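Local atomic coordinates of tumour necrosis factor receptor (Ectromelia virus, PDB entry 3ON9), a protein that probably binds host tumour necrosis factor and, through the SECRET domain described here, sequesters chemokines, thereby blunting the host immune defence. Residues N7-E12 and E45-V50; I13-V18 and A63-F68; L38-T43 and L85-N90; S57-L62 and D153-N158; N122-I127 and S147-V152. One frame throughout, in Å; residues are numbered along the deposited sequence.

Contact 1 (N7-E12 and E45-V50); sequences NSIDVE and EDCTPV
Ile9 and Asn7, at the start of strand 8-16, meet Cys47 and Pro49 in a small, buried apolar contact at one end of the beta-sandwich. The 45-50 loop passes from one sheet to the other, leaving strand 38-45 and leading into strand 51-59, and here it leans on the opening of the central strand of the five-stranded sheet. No hydrogen bond joins the two segments. Ile9 points its side chain at the loop: CG1 lies anti to the carbonyl carbon (chi1 -47°), and with the chain extended beyond it CD1 comes 4.0 Å from Cys47 CB. Cys47 is tied to Cys81 by a disulfide, and Ile9 touches Cys81 as well, so the isoleucine packs beside a covalent link between the loop and the region just before strand 82-89. Asn7 and Ser8 together face Ala130 in a classic beta bulge. Asn7 turns its side chain away from the loop, and its OD1 accepts a hydrogen bond from Thr132 N. With that side chain turned away, the proline meets Asn7 through the main chain, Pro49 CG lying 4.0 Å from Asn7 C. Its neighbour in the ring, Pro49 CB, sits 4.4 Å from Ile9 CG1.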
# COMPACT_ATOMS: atom_id res chain seq x y z
N ASN A 7 -8.49 -2.94 13.55
CA ASN A 7 -8.33 -1.54 13.90
C ASN A 7 -7.09 -0.94 13.27
O ASN A 7 -6.71 0.18 13.58
CB ASN A 7 -8.31 -1.32 15.43
CG ASN A 7 -7.28 -2.18 16.14
OD1 ASN A 7 -6.57 -2.95 15.51
ND2 ASN A 7 -7.19 -2.04 17.45
N SER A 8 -6.45 -1.70 12.38
CA SER A 8 -5.19 -1.29 11.78
C SER A 8 -5.15 -1.70 10.32
O SER A 8 -5.48 -2.84 9.99
CB SER A 8 -4.03 -1.98 12.51
OG SER A 8 -2.79 -1.73 11.86
N ILE A 9 -4.76 -0.78 9.44
CA ILE A 9 -4.52 -1.11 8.04
C ILE A 9 -3.13 -0.65 7.66
O ILE A 9 -2.73 0.49 7.95
CB ILE A 9 -5.53 -0.45 7.06
CG1 ILE A 9 -6.97 -0.60 7.54
CG2 ILE A 9 -5.41 -1.08 5.67
CD1 ILE A 9 -8.00 0.10 6.64
N ASP A 10 -2.39 -1.55 7.02
CA ASP A 10 -1.03 -1.33 6.58
C ASP A 10 -1.02 -1.60 5.09
O ASP A 10 -1.54 -2.62 4.64
CB ASP A 10 -0.10 -2.30 7.34
CG ASP A 10 1.21 -2.55 6.63
OD1 ASP A 10 2.16 -1.76 6.84
OD2 ASP A 10 1.30 -3.55 5.87
N VAL A 11 -0.51 -0.64 4.31
CA VAL A 11 -0.37 -0.82 2.88
C VAL A 11 1.11 -0.64 2.55
O VAL A 11 1.70 0.37 2.92
CB VAL A 11 -1.23 0.20 2.10
CG1 VAL A 11 -1.01 0.04 0.60
CG2 VAL A 11 -2.70 0.03 2.45
N GLU A 12 1.70 -1.63 1.89
CA GLU A 12 3.10 -1.59 1.51
C GLU A 12 3.22 -1.77 0.02
O GLU A 12 2.56 -2.62 -0.57
CB GLU A 12 3.89 -2.71 2.17
CG GLU A 12 3.85 -2.71 3.68
CD GLU A 12 4.23 -4.06 4.26
OE1 GLU A 12 5.36 -4.53 4.02
OE2 GLU A 12 3.37 -4.66 4.94
N GLU A 45 -12.45 4.21 1.04
CA GLU A 45 -13.85 4.53 1.33
C GLU A 45 -14.49 3.52 2.27
O GLU A 45 -14.36 2.31 2.08
CB GLU A 45 -14.67 4.64 0.04
CG GLU A 45 -16.14 5.00 0.29
CD GLU A 45 -16.91 5.33 -0.98
OE1 GLU A 45 -16.32 5.22 -2.07
OE2 GLU A 45 -18.10 5.69 -0.89
N ASP A 46 -15.18 4.03 3.29
CA ASP A 46 -15.90 3.22 4.28
C ASP A 46 -14.98 2.42 5.21
O ASP A 46 -15.44 1.54 5.94
CB ASP A 46 -16.94 2.32 3.61
CG ASP A 46 -18.08 3.10 3.00
OD1 ASP A 46 -18.47 4.13 3.58
OD2 ASP A 46 -18.60 2.70 1.94
N CYS A 47 -13.68 2.74 5.18
CA CYS A 47 -12.73 2.16 6.13
C CYS A 47 -12.65 3.11 7.32
O CYS A 47 -12.38 4.29 7.14
CB CYS A 47 -11.34 2.03 5.51
SG CYS A 47 -11.32 1.10 3.97
N THR A 48 -12.88 2.60 8.52
CA THR A 48 -12.94 3.48 9.69
C THR A 48 -11.55 3.95 10.14
O THR A 48 -11.35 5.13 10.39
CB THR A 48 -13.69 2.82 10.88
OG1 THR A 48 -14.84 2.11 10.40
CG2 THR A 48 -14.16 3.90 11.86
N PRO A 49 -10.57 3.03 10.24
CA PRO A 49 -9.24 3.48 10.70
C PRO A 49 -8.67 4.52 9.75
O PRO A 49 -8.69 4.30 8.53
CB PRO A 49 -8.40 2.21 10.63
CG PRO A 49 -9.44 1.09 10.82
CD PRO A 49 -10.62 1.57 10.04
N VAL A 50 -8.19 5.64 10.29
CA VAL A 50 -7.73 6.76 9.45
C VAL A 50 -6.25 6.65 9.09
O VAL A 50 -5.40 6.33 9.93
CB VAL A 50 -8.09 8.14 10.04
CG1 VAL A 50 -9.60 8.25 10.26
CG2 VAL A 50 -7.36 8.39 11.33

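Contact 2 (I13-V18 and A63-F68); sequences INMYPV and ATSGFF
Ile13 pairs with Ser65, and Met15 with Ala63, where strands 8-16 and 62-69 run antiparallel in the five-stranded sheet of the sandwich. Both are hydrogen-bonded pairs. Ile13 N donates to Ser65 O at 2.8 Å, reaching the oxygen from well above the carbonyl plane, whereas Ala63 N approaches Met15 O in the plane and almost straight (N-H...O 173°). Met15 N completes the second pair by donating to Ala63 O. The return bond of the first pair, from Ser65 N to Ile13 O, is bent and weak. A side-chain bond adds to it on the same oxygen: Ser65 OG, set between its own backbone N and carbonyl carbon (chi1 70°), donates to Ile13 O at 2.8 Å.

Apolar contacts lie on the face carrying Ile13, Met15, Ala63 and Ser65, which is turned to the other sheet. Ile13 CD1 reaches the edge of the Phe67 ring, 3.9 Å from CE2, and Val18 CG2 packs on Ala63 CB at 3.8 Å after the chain has turned through the cis peptide before Pro17. Met15, bent at its last torsion, brings CE 4.3 Å from Ala63 CB. Ile40 of the facing sheet touches Met15, Ser65 and Phe67.

The chemistry implies that the buried serine hydroxyl on the inner face is satisfied by the neighbouring main chain, which probably strengthens a weakly bonded point in the ladder.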
# COMPACT_ATOMS: atom_id res chain seq x y z
N ILE A 13 4.09 -0.97 -0.60
CA ILE A 13 4.37 -1.09 -2.02
C ILE A 13 5.88 -1.12 -2.23
O ILE A 13 6.58 -0.15 -1.94
CB ILE A 13 3.75 0.10 -2.82
CG1 ILE A 13 2.27 0.32 -2.46
CG2 ILE A 13 3.88 -0.15 -4.32
CD1 ILE A 13 2.02 1.36 -1.35
N ASN A 14 6.40 -2.24 -2.74
CA ASN A 14 7.83 -2.36 -2.98
C ASN A 14 8.09 -2.41 -4.47
O ASN A 14 7.34 -3.05 -5.20
CB ASN A 14 8.39 -3.60 -2.26
CG ASN A 14 8.18 -3.52 -0.76
OD1 ASN A 14 8.20 -2.43 -0.19
ND2 ASN A 14 7.95 -4.66 -0.12
N MET A 15 9.10 -1.69 -4.94
CA MET A 15 9.24 -1.42 -6.37
C MET A 15 10.68 -1.49 -6.84
O MET A 15 11.59 -1.07 -6.14
CB MET A 15 8.68 -0.03 -6.69
CG MET A 15 7.23 0.15 -6.29
SD MET A 15 6.60 1.80 -6.68
CE MET A 15 7.43 2.77 -5.42
N TYR A 16 10.88 -2.01 -8.05
CA TYR A 16 12.20 -2.04 -8.66
C TYR A 16 12.05 -2.02 -10.17
O TYR A 16 11.20 -2.72 -10.70
CB TYR A 16 12.96 -3.30 -8.24
CG TYR A 16 14.41 -3.28 -8.65
CD1 TYR A 16 15.39 -2.83 -7.78
CD2 TYR A 16 14.80 -3.68 -9.92
CE1 TYR A 16 16.72 -2.78 -8.15
CE2 TYR A 16 16.13 -3.65 -10.30
CZ TYR A 16 17.07 -3.20 -9.41
OH TYR A 16 18.39 -3.16 -9.79
N PRO A 17 12.85 -1.21 -10.87
CA PRO A 17 13.82 -0.25 -10.34
C PRO A 17 13.22 1.15 -10.23
O PRO A 17 12.36 1.52 -11.05
CB PRO A 17 14.90 -0.20 -11.42
CG PRO A 17 14.18 -0.60 -12.71
CD PRO A 17 12.84 -1.21 -12.35
N VAL A 18 13.67 1.92 -9.25
CA VAL A 18 13.32 3.34 -9.20
C VAL A 18 14.56 4.18 -9.47
O VAL A 18 15.69 3.76 -9.16
CB VAL A 18 12.64 3.77 -7.88
CG1 VAL A 18 11.32 3.01 -7.69
CG2 VAL A 18 13.56 3.57 -6.68
N ALA A 63 13.00 0.38 -3.89
CA ALA A 63 12.18 1.22 -3.02
C ALA A 63 11.21 0.40 -2.17
O ALA A 63 10.62 -0.56 -2.65
CB ALA A 63 11.40 2.22 -3.85
N THR A 64 11.07 0.80 -0.91
CA THR A 64 9.94 0.35 -0.11
C THR A 64 9.11 1.59 0.22
O THR A 64 9.65 2.65 0.45
CB THR A 64 10.37 -0.39 1.18
OG1 THR A 64 9.20 -0.91 1.85
CG2 THR A 64 11.12 0.53 2.13
N SER A 65 7.80 1.44 0.21
CA SER A 65 6.91 2.57 0.44
C SER A 65 5.62 2.06 1.07
O SER A 65 5.37 0.86 1.09
CB SER A 65 6.61 3.30 -0.88
OG SER A 65 5.80 2.52 -1.75
N GLY A 66 4.81 2.96 1.62
CA GLY A 66 3.56 2.49 2.18
C GLY A 66 2.76 3.57 2.86
O GLY A 66 3.22 4.71 2.97
N PHE A 67 1.55 3.20 3.27
CA PHE A 67 0.66 4.07 4.06
C PHE A 67 0.16 3.24 5.24
O PHE A 67 -0.01 2.03 5.11
CB PHE A 67 -0.57 4.49 3.25
CG PHE A 67 -0.28 5.06 1.89
CD1 PHE A 67 -0.37 6.44 1.67
CD2 PHE A 67 0.02 4.23 0.81
CE1 PHE A 67 -0.14 6.98 0.42
CE2 PHE A 67 0.25 4.75 -0.44
CZ PHE A 67 0.18 6.14 -0.64
N PHE A 68 -0.10 3.87 6.38
CA PHE A 68 -0.66 3.12 7.50
C PHE A 68 -1.58 3.98 8.35
O PHE A 68 -1.51 5.21 8.31
CB PHE A 68 0.45 2.51 8.36
CG PHE A 68 1.37 3.53 8.96
CD1 PHE A 68 1.14 4.04 10.23
CD2 PHE A 68 2.45 3.99 8.24
CE1 PHE A 68 1.99 5.00 10.78
CE2 PHE A 68 3.31 4.94 8.78
CZ PHE A 68 3.07 5.45 10.05

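Contact 3 (L38-T43 and L85-N90); sequences LTITLT and LEIKCN
Thr39 O is gripped by Lys88 N, in the carbonyl plane and nearly straight at 2.8 Å, and more weakly by a water. That water also bonds to Thr41 OG1 at 2.7 Å and lies 2.6 Å from Glu86 OE2, bridging the strands on the face that carries the threonines. The ladder is regular and antiparallel, joining strands 38-45 and 82-89 within the mixed sheet of the sandwich. Thr39 with Lys88 and Thr41 with Glu86 are its hydrogen-bonded pairs, each closed by two backbone bonds. At the non-hydrogen-bonded pairs CA-H groups turn to the carbonyls, as where Leu85 CA lies 3.2 Å from Thr41 O. The opposite face is apolar. Ile40 and Leu85 lie side by side, with Ile40 CG2 and Leu85 CD1 3.7 Å apart; Leu38 CD2 touches both Ile87 CG2 (3.8 Å) and Cys89 SG, the latter held in a disulfide with Cys119. Ile40 and Leu85 continue onto Ile13 of the facing sheet. The two faces thus divide the chemistry: the threonine hydroxyls and the Glu86 carboxylate lie on the watered side, where Thr39 OG1 bonds to Ser34 OG and Lys88 NZ turns back to Cys89 O, while branched aliphatic groups face inward to form the sandwich core.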
# COMPACT_ATOMS: atom_id res chain seq x y z
N LEU A 38 6.77 8.09 -10.71
CA LEU A 38 5.78 7.13 -10.21
C LEU A 38 4.83 7.81 -9.24
O LEU A 38 5.27 8.59 -8.40
CB LEU A 38 6.48 5.97 -9.47
CG LEU A 38 7.04 4.85 -10.35
CD1 LEU A 38 8.18 4.11 -9.63
CD2 LEU A 38 5.95 3.89 -10.76
N THR A 39 3.54 7.50 -9.33
CA THR A 39 2.59 8.00 -8.33
C THR A 39 1.82 6.81 -7.78
O THR A 39 1.34 5.96 -8.54
CB THR A 39 1.59 9.00 -8.92
OG1 THR A 39 2.31 10.11 -9.50
CG2 THR A 39 0.65 9.54 -7.82
N ILE A 40 1.72 6.75 -6.46
CA ILE A 40 0.92 5.72 -5.80
C ILE A 40 -0.28 6.42 -5.17
O ILE A 40 -0.11 7.32 -4.34
CB ILE A 40 1.71 4.98 -4.72
CG1 ILE A 40 3.01 4.41 -5.30
CG2 ILE A 40 0.84 3.88 -4.10
CD1 ILE A 40 3.98 3.91 -4.24
N THR A 41 -1.48 6.00 -5.56
CA THR A 41 -2.73 6.61 -5.10
C THR A 41 -3.58 5.59 -4.35
O THR A 41 -3.91 4.52 -4.87
CB THR A 41 -3.54 7.19 -6.29
OG1 THR A 41 -2.74 8.14 -6.99
CG2 THR A 41 -4.83 7.86 -5.80
N LEU A 42 -3.90 5.93 -3.11
CA LEU A 42 -4.67 5.08 -2.22
C LEU A 42 -6.02 5.70 -1.84
O LEU A 42 -6.07 6.82 -1.33
CB LEU A 42 -3.88 4.84 -0.94
CG LEU A 42 -4.66 4.25 0.24
CD1 LEU A 42 -5.04 2.79 0.02
CD2 LEU A 42 -3.83 4.41 1.50
N THR A 43 -7.10 4.97 -2.05
CA THR A 43 -8.38 5.35 -1.44
C THR A 43 -8.83 4.29 -0.43
O THR A 43 -8.33 3.16 -0.40
CB THR A 43 -9.49 5.63 -2.47
OG1 THR A 43 -9.82 4.44 -3.18
CG2 THR A 43 -9.06 6.72 -3.46
N LEU A 85 -5.83 0.90 -4.77
CA LEU A 85 -4.46 1.35 -4.89
C LEU A 85 -4.09 1.33 -6.36
O LEU A 85 -4.33 0.34 -7.04
CB LEU A 85 -3.55 0.38 -4.14
CG LEU A 85 -2.13 0.81 -3.86
CD1 LEU A 85 -2.11 2.02 -2.90
CD2 LEU A 85 -1.35 -0.36 -3.27
N GLU A 86 -3.51 2.42 -6.84
CA GLU A 86 -3.05 2.49 -8.22
C GLU A 86 -1.61 2.95 -8.24
O GLU A 86 -1.24 3.92 -7.57
CB GLU A 86 -3.91 3.48 -9.02
CG GLU A 86 -3.40 3.73 -10.44
CD GLU A 86 -3.90 5.06 -11.01
OE1 GLU A 86 -4.88 5.03 -11.80
OE2 GLU A 86 -3.34 6.13 -10.66
N ILE A 87 -0.78 2.22 -8.99
CA ILE A 87 0.60 2.62 -9.21
C ILE A 87 0.71 3.12 -10.66
O ILE A 87 0.50 2.35 -11.61
CB ILE A 87 1.59 1.45 -8.96
CG1 ILE A 87 1.51 0.98 -7.49
CG2 ILE A 87 3.03 1.86 -9.31
CD1 ILE A 87 0.37 0.02 -7.17
N LYS A 88 1.02 4.40 -10.82
CA LYS A 88 1.02 5.05 -12.13
C LYS A 88 2.42 5.42 -12.59
O LYS A 88 3.08 6.26 -11.97
CB LYS A 88 0.12 6.29 -12.11
CG LYS A 88 0.28 7.24 -13.31
CD LYS A 88 -0.11 6.56 -14.62
CE LYS A 88 -0.43 7.57 -15.72
NZ LYS A 88 0.68 8.54 -15.96
N CYS A 89 2.88 4.77 -13.66
CA CYS A 89 4.17 5.08 -14.29
C CYS A 89 4.05 6.33 -15.12
O CYS A 89 3.00 6.59 -15.70
CB CYS A 89 4.60 3.95 -15.24
SG CYS A 89 4.98 2.36 -14.44
N ASN A 90 5.14 7.07 -15.23
CA ASN A 90 5.14 8.35 -15.92
C ASN A 90 4.47 8.32 -17.28
O ASN A 90 3.63 9.17 -17.58
CB ASN A 90 6.55 8.91 -16.05
CG ASN A 90 6.56 10.24 -16.75
OD1 ASN A 90 6.20 11.28 -16.17
ND2 ASN A 90 6.96 10.23 -18.02
O HOH W 1 -1.46 6.90 -8.97

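Contact 4 (S57-L62 and D153-N158); sequences SVVDKL and DHIPPN
Ile155 lays its side chain across Val59 and Leu62, crossing both obliquely, while Asn158 turns its amide to the hydroxyl of Ser57. With CG1 anti to the carbonyl carbon (chi1 -58°) and the chain extended past it, Ile155 sends its two branches to different partners. CG1 comes 3.9 Å from Val59 CG2, and CD1 ends 4.0 Å from Leu62 CD2; the other branch, CG2, rests 3.5 Å from Ser57 OG. Ser57 turns its side chain to the loop, with OG anti to the backbone N (chi1 -173°). There OG accepts a bond from Asn158 ND2 at 2.9 Å, with N-H...O bent to 145° and the hydroxyl tilted a little out of the amide plane. Pro156 O lies on the same side of the serine, 3.1 Å from Ser57 CB. Between Pro156 and Asn158 the chain bends in an inverse gamma turn centred on Pro157. Val59 and Leu62 are the ends of a type II' turn, which makes the hairpin between strands 51-59 and 62-69. The C-terminal 153-158 loop therefore lies against the outermost strand 51-59, where Asn158 bonds to Tyr56 through the backbone, and Ile155 reaches on to Thr64 of the adjoining strand 62-69.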
# COMPACT_ATOMS: atom_id res chain seq x y z
N SER A 57 11.32 4.98 0.74
CA SER A 57 12.73 4.93 1.10
C SER A 57 13.46 4.01 0.13
O SER A 57 12.95 2.93 -0.22
CB SER A 57 12.88 4.45 2.54
OG SER A 57 14.22 4.55 2.97
N VAL A 58 14.65 4.42 -0.29
CA VAL A 58 15.34 3.79 -1.40
C VAL A 58 16.76 3.36 -1.05
O VAL A 58 17.50 4.07 -0.35
CB VAL A 58 15.40 4.75 -2.63
CG1 VAL A 58 16.18 4.10 -3.76
CG2 VAL A 58 13.98 5.11 -3.09
N VAL A 59 17.15 2.18 -1.53
CA VAL A 59 18.53 1.74 -1.47
C VAL A 59 18.88 1.36 -2.90
O VAL A 59 18.31 0.42 -3.46
CB VAL A 59 18.71 0.52 -0.57
CG1 VAL A 59 20.13 -0.05 -0.69
CG2 VAL A 59 18.38 0.89 0.88
N ASP A 60 19.80 2.13 -3.48
CA ASP A 60 20.14 2.06 -4.90
C ASP A 60 18.90 2.27 -5.77
O ASP A 60 18.41 3.40 -5.88
CB ASP A 60 20.91 0.79 -5.23
CG ASP A 60 21.65 0.88 -6.56
OD1 ASP A 60 21.83 1.99 -7.10
OD2 ASP A 60 22.05 -0.18 -7.07
N LYS A 61 18.40 1.21 -6.40
CA LYS A 61 17.22 1.35 -7.25
C LYS A 61 16.02 0.62 -6.66
O LYS A 61 15.01 0.44 -7.34
CB LYS A 61 17.50 0.85 -8.66
CG LYS A 61 18.57 1.63 -9.42
CD LYS A 61 18.77 1.02 -10.80
CE LYS A 61 19.61 1.92 -11.70
NZ LYS A 61 21.06 1.84 -11.35
N LEU A 62 16.13 0.21 -5.40
CA LEU A 62 15.09 -0.56 -4.72
C LEU A 62 14.32 0.34 -3.75
O LEU A 62 14.92 0.96 -2.89
CB LEU A 62 15.70 -1.72 -3.94
CG LEU A 62 14.76 -2.53 -3.04
CD1 LEU A 62 13.74 -3.28 -3.89
CD2 LEU A 62 15.58 -3.50 -2.20
N ASP A 153 13.79 -5.93 3.57
CA ASP A 153 14.06 -5.96 5.01
C ASP A 153 15.07 -4.90 5.41
O ASP A 153 16.07 -4.68 4.72
CB ASP A 153 14.60 -7.32 5.44
CG ASP A 153 13.54 -8.41 5.42
OD1 ASP A 153 12.37 -8.14 5.09
OD2 ASP A 153 13.90 -9.57 5.75
N HIS A 154 14.82 -4.27 6.55
CA HIS A 154 15.76 -3.33 7.16
C HIS A 154 15.96 -2.01 6.40
O HIS A 154 16.93 -1.32 6.65
CB HIS A 154 17.11 -3.99 7.42
CG HIS A 154 17.02 -5.35 8.03
ND1 HIS A 154 16.36 -5.59 9.21
CD2 HIS A 154 17.50 -6.55 7.61
CE1 HIS A 154 16.43 -6.88 9.50
NE2 HIS A 154 17.12 -7.48 8.55
N ILE A 155 15.05 -1.68 5.49
CA ILE A 155 15.03 -0.33 4.91
C ILE A 155 14.03 0.46 5.75
O ILE A 155 12.87 0.08 5.84
CB ILE A 155 14.61 -0.35 3.41
CG1 ILE A 155 15.55 -1.22 2.58
CG2 ILE A 155 14.54 1.09 2.84
CD1 ILE A 155 15.13 -1.34 1.11
N PRO A 156 14.47 1.56 6.38
CA PRO A 156 13.61 2.29 7.32
C PRO A 156 12.51 3.10 6.62
O PRO A 156 12.63 3.42 5.44
CB PRO A 156 14.57 3.24 8.04
CG PRO A 156 15.80 3.30 7.22
CD PRO A 156 15.80 2.18 6.21
N PRO A 157 11.44 3.43 7.36
CA PRO A 157 10.27 4.10 6.78
C PRO A 157 10.42 5.62 6.75
O PRO A 157 9.64 6.33 7.40
CB PRO A 157 9.12 3.70 7.72
CG PRO A 157 9.78 3.41 9.03
CD PRO A 157 11.24 3.08 8.77
N ASN A 158 11.41 6.09 6.00
CA ASN A 158 11.61 7.53 5.86
C ASN A 158 10.44 8.16 5.13
O ASN A 158 10.01 7.64 4.09
CB ASN A 158 12.87 7.81 5.05
CG ASN A 158 14.10 7.33 5.74
OD1 ASN A 158 14.67 8.02 6.59
ND2 ASN A 158 14.53 6.14 5.38

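Contact 5 (N122-I127 and S147-V152); sequences NLDVYI and SYILNV
Asp124 and Asn122 hold the 147-152 loop to strand 122-130 through two well-formed hydrogen bonds, and Leu150 packs against both side chains. Leu150 N donates to Asp124 OD2 at 2.8 Å, meeting the carboxylate on its syn side, and Leu150 CB lies just 3.2 Å from the same oxygen. Asn122 meets the loop two residues earlier on both segments: ND2 donates almost straight to Tyr148 O at 2.9 Å, with the acceptor in the plane of the amide. Beside that bond Asn122 CB packs on Leu150 CD2 at 3.7 Å, so this asparagine serves as both apolar wall and polar anchor. The carboxylate of Asp124 is held at both oxygens, since OD1 has its main partner in His145 ND1, which should help fix its rotation. A water belongs to this tight part too: it accepts from Ser147 N, 3.1 Å away, and weakly from Leu123 N, and can donate to Tyr148 O and Asp124 OD1.

The side toward Tyr126 and Ile149 is looser. A second water donates to Asp124 OD2 and to Leu150 O (2.8 Å) and accepts from Tyr126 OH at 3.0 Å, lying in the ring plane at its edge. The direct touch here is slight, Tyr126 OH against Ile149 CG2 at 3.5 Å, with the two side chains at about a right angle. The ring of exposed Tyr148 leads away from the strand.

Running across the strand at 70°, the loop leaves edge strand 140-145 and traverses the outer face of the five-stranded sheet; Leu150 and Val152 carry it past strand 8-16 to Leu62 at the start of strand 62-69.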
# COMPACT_ATOMS: atom_id res chain seq x y z
N ASN A 122 9.73 -5.26 -10.98
CA ASN A 122 9.15 -5.94 -9.83
C ASN A 122 8.24 -4.99 -9.08
O ASN A 122 8.65 -3.87 -8.78
CB ASN A 122 10.22 -6.43 -8.83
CG ASN A 122 11.32 -7.24 -9.48
OD1 ASN A 122 12.13 -6.71 -10.26
ND2 ASN A 122 11.41 -8.53 -9.13
N LEU A 123 7.03 -5.44 -8.76
CA LEU A 123 6.09 -4.65 -7.98
C LEU A 123 5.41 -5.59 -7.02
O LEU A 123 4.78 -6.56 -7.43
CB LEU A 123 5.05 -4.00 -8.90
CG LEU A 123 3.83 -3.33 -8.25
CD1 LEU A 123 4.28 -2.26 -7.23
CD2 LEU A 123 2.90 -2.74 -9.29
N ASP A 124 5.54 -5.31 -5.72
CA ASP A 124 4.88 -6.10 -4.68
C ASP A 124 3.96 -5.16 -3.91
O ASP A 124 4.36 -4.05 -3.57
CB ASP A 124 5.91 -6.67 -3.70
CG ASP A 124 6.95 -7.54 -4.36
OD1 ASP A 124 6.60 -8.39 -5.20
OD2 ASP A 124 8.14 -7.38 -4.02
N VAL A 125 2.75 -5.63 -3.63
CA VAL A 125 1.83 -4.88 -2.80
C VAL A 125 1.31 -5.78 -1.68
O VAL A 125 0.98 -6.95 -1.91
CB VAL A 125 0.65 -4.36 -3.63
CG1 VAL A 125 -0.40 -3.72 -2.73
CG2 VAL A 125 1.16 -3.37 -4.65
N TYR A 126 1.28 -5.25 -0.46
CA TYR A 126 0.62 -5.93 0.65
C TYR A 126 -0.40 -5.00 1.27
O TYR A 126 -0.08 -3.86 1.62
CB TYR A 126 1.63 -6.37 1.71
CG TYR A 126 2.81 -7.13 1.17
CD1 TYR A 126 2.78 -8.52 1.02
CD2 TYR A 126 3.97 -6.46 0.81
CE1 TYR A 126 3.89 -9.20 0.52
CE2 TYR A 126 5.07 -7.14 0.31
CZ TYR A 126 5.03 -8.50 0.17
OH TYR A 126 6.15 -9.14 -0.33
N ILE A 127 -1.62 -5.48 1.41
CA ILE A 127 -2.65 -4.76 2.15
C ILE A 127 -3.00 -5.64 3.34
O ILE A 127 -3.46 -6.76 3.18
CB ILE A 127 -3.89 -4.52 1.29
CG1 ILE A 127 -3.49 -3.72 0.05
CG2 ILE A 127 -4.96 -3.76 2.11
CD1 ILE A 127 -4.56 -3.62 -1.00
N SER A 147 6.32 -10.05 -10.27
CA SER A 147 7.49 -10.84 -10.63
C SER A 147 8.09 -11.43 -9.35
O SER A 147 7.35 -11.74 -8.41
CB SER A 147 8.51 -9.96 -11.36
OG SER A 147 9.57 -10.74 -11.91
N TYR A 148 9.40 -11.59 -9.33
CA TYR A 148 10.07 -12.09 -8.14
C TYR A 148 9.81 -11.15 -6.98
O TYR A 148 9.75 -9.92 -7.17
CB TYR A 148 11.58 -12.26 -8.37
CG TYR A 148 11.91 -13.23 -9.48
CD1 TYR A 148 11.72 -14.59 -9.29
CD2 TYR A 148 12.39 -12.78 -10.69
CE1 TYR A 148 12.02 -15.50 -10.30
CE2 TYR A 148 12.70 -13.68 -11.70
CZ TYR A 148 12.51 -15.03 -11.50
OH TYR A 148 12.82 -15.91 -12.52
N ILE A 149 9.65 -11.73 -5.80
CA ILE A 149 9.33 -10.96 -4.60
C ILE A 149 10.56 -10.26 -4.04
O ILE A 149 11.57 -10.90 -3.74
CB ILE A 149 8.73 -11.88 -3.52
CG1 ILE A 149 7.50 -12.59 -4.08
CG2 ILE A 149 8.39 -11.07 -2.27
CD1 ILE A 149 6.90 -13.60 -3.14
N LEU A 150 10.47 -8.94 -3.91
CA LEU A 150 11.58 -8.11 -3.44
C LEU A 150 11.83 -8.26 -1.94
O LEU A 150 10.89 -8.31 -1.15
CB LEU A 150 11.29 -6.64 -3.75
CG LEU A 150 11.16 -6.31 -5.23
CD1 LEU A 150 10.53 -4.92 -5.42
CD2 LEU A 150 12.51 -6.45 -5.95
N ASN A 151 13.11 -8.32 -1.57
CA ASN A 151 13.48 -8.25 -0.16
C ASN A 151 13.83 -6.81 0.18
O ASN A 151 14.82 -6.27 -0.33
CB ASN A 151 14.67 -9.17 0.12
CG ASN A 151 15.05 -9.21 1.58
OD1 ASN A 151 14.38 -8.61 2.43
ND2 ASN A 151 16.14 -9.92 1.89
N VAL A 152 13.00 -6.19 1.02
CA VAL A 152 13.25 -4.83 1.47
C VAL A 152 13.48 -4.78 2.97
O VAL A 152 13.39 -3.71 3.58
CB VAL A 152 12.10 -3.87 1.09
CG1 VAL A 152 12.00 -3.72 -0.42
CG2 VAL A 152 10.79 -4.36 1.70
O HOH W 2 7.41 -8.53 -7.86
O HOH W 3 8.33 -7.30 -1.37

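Contacts 1 and 2 divide strand 8-16 between them, their centres about 18 Å apart, and Val11 N probably bonds to Phe67 O (2.8 Å). Contact 3 belongs to the other sheet and closes on contact 2 from the inside, with centres about 11 Å apart: Phe67 CG meets Leu42 CD2 at 3.6 Å. It also meets contact 5, where Leu85 CD2 lies 3.5 Å from Val125 CG1. On the outer face, contacts 5 and 4 are successive stages of one crossing by the C-terminal segment, joined through Leu62 CD1 and Leu150 CD1 at 3.9 Å, each centred about 8 Å from contact 2. Contacts 1 and 4 lie at opposite sides of the chain's centre.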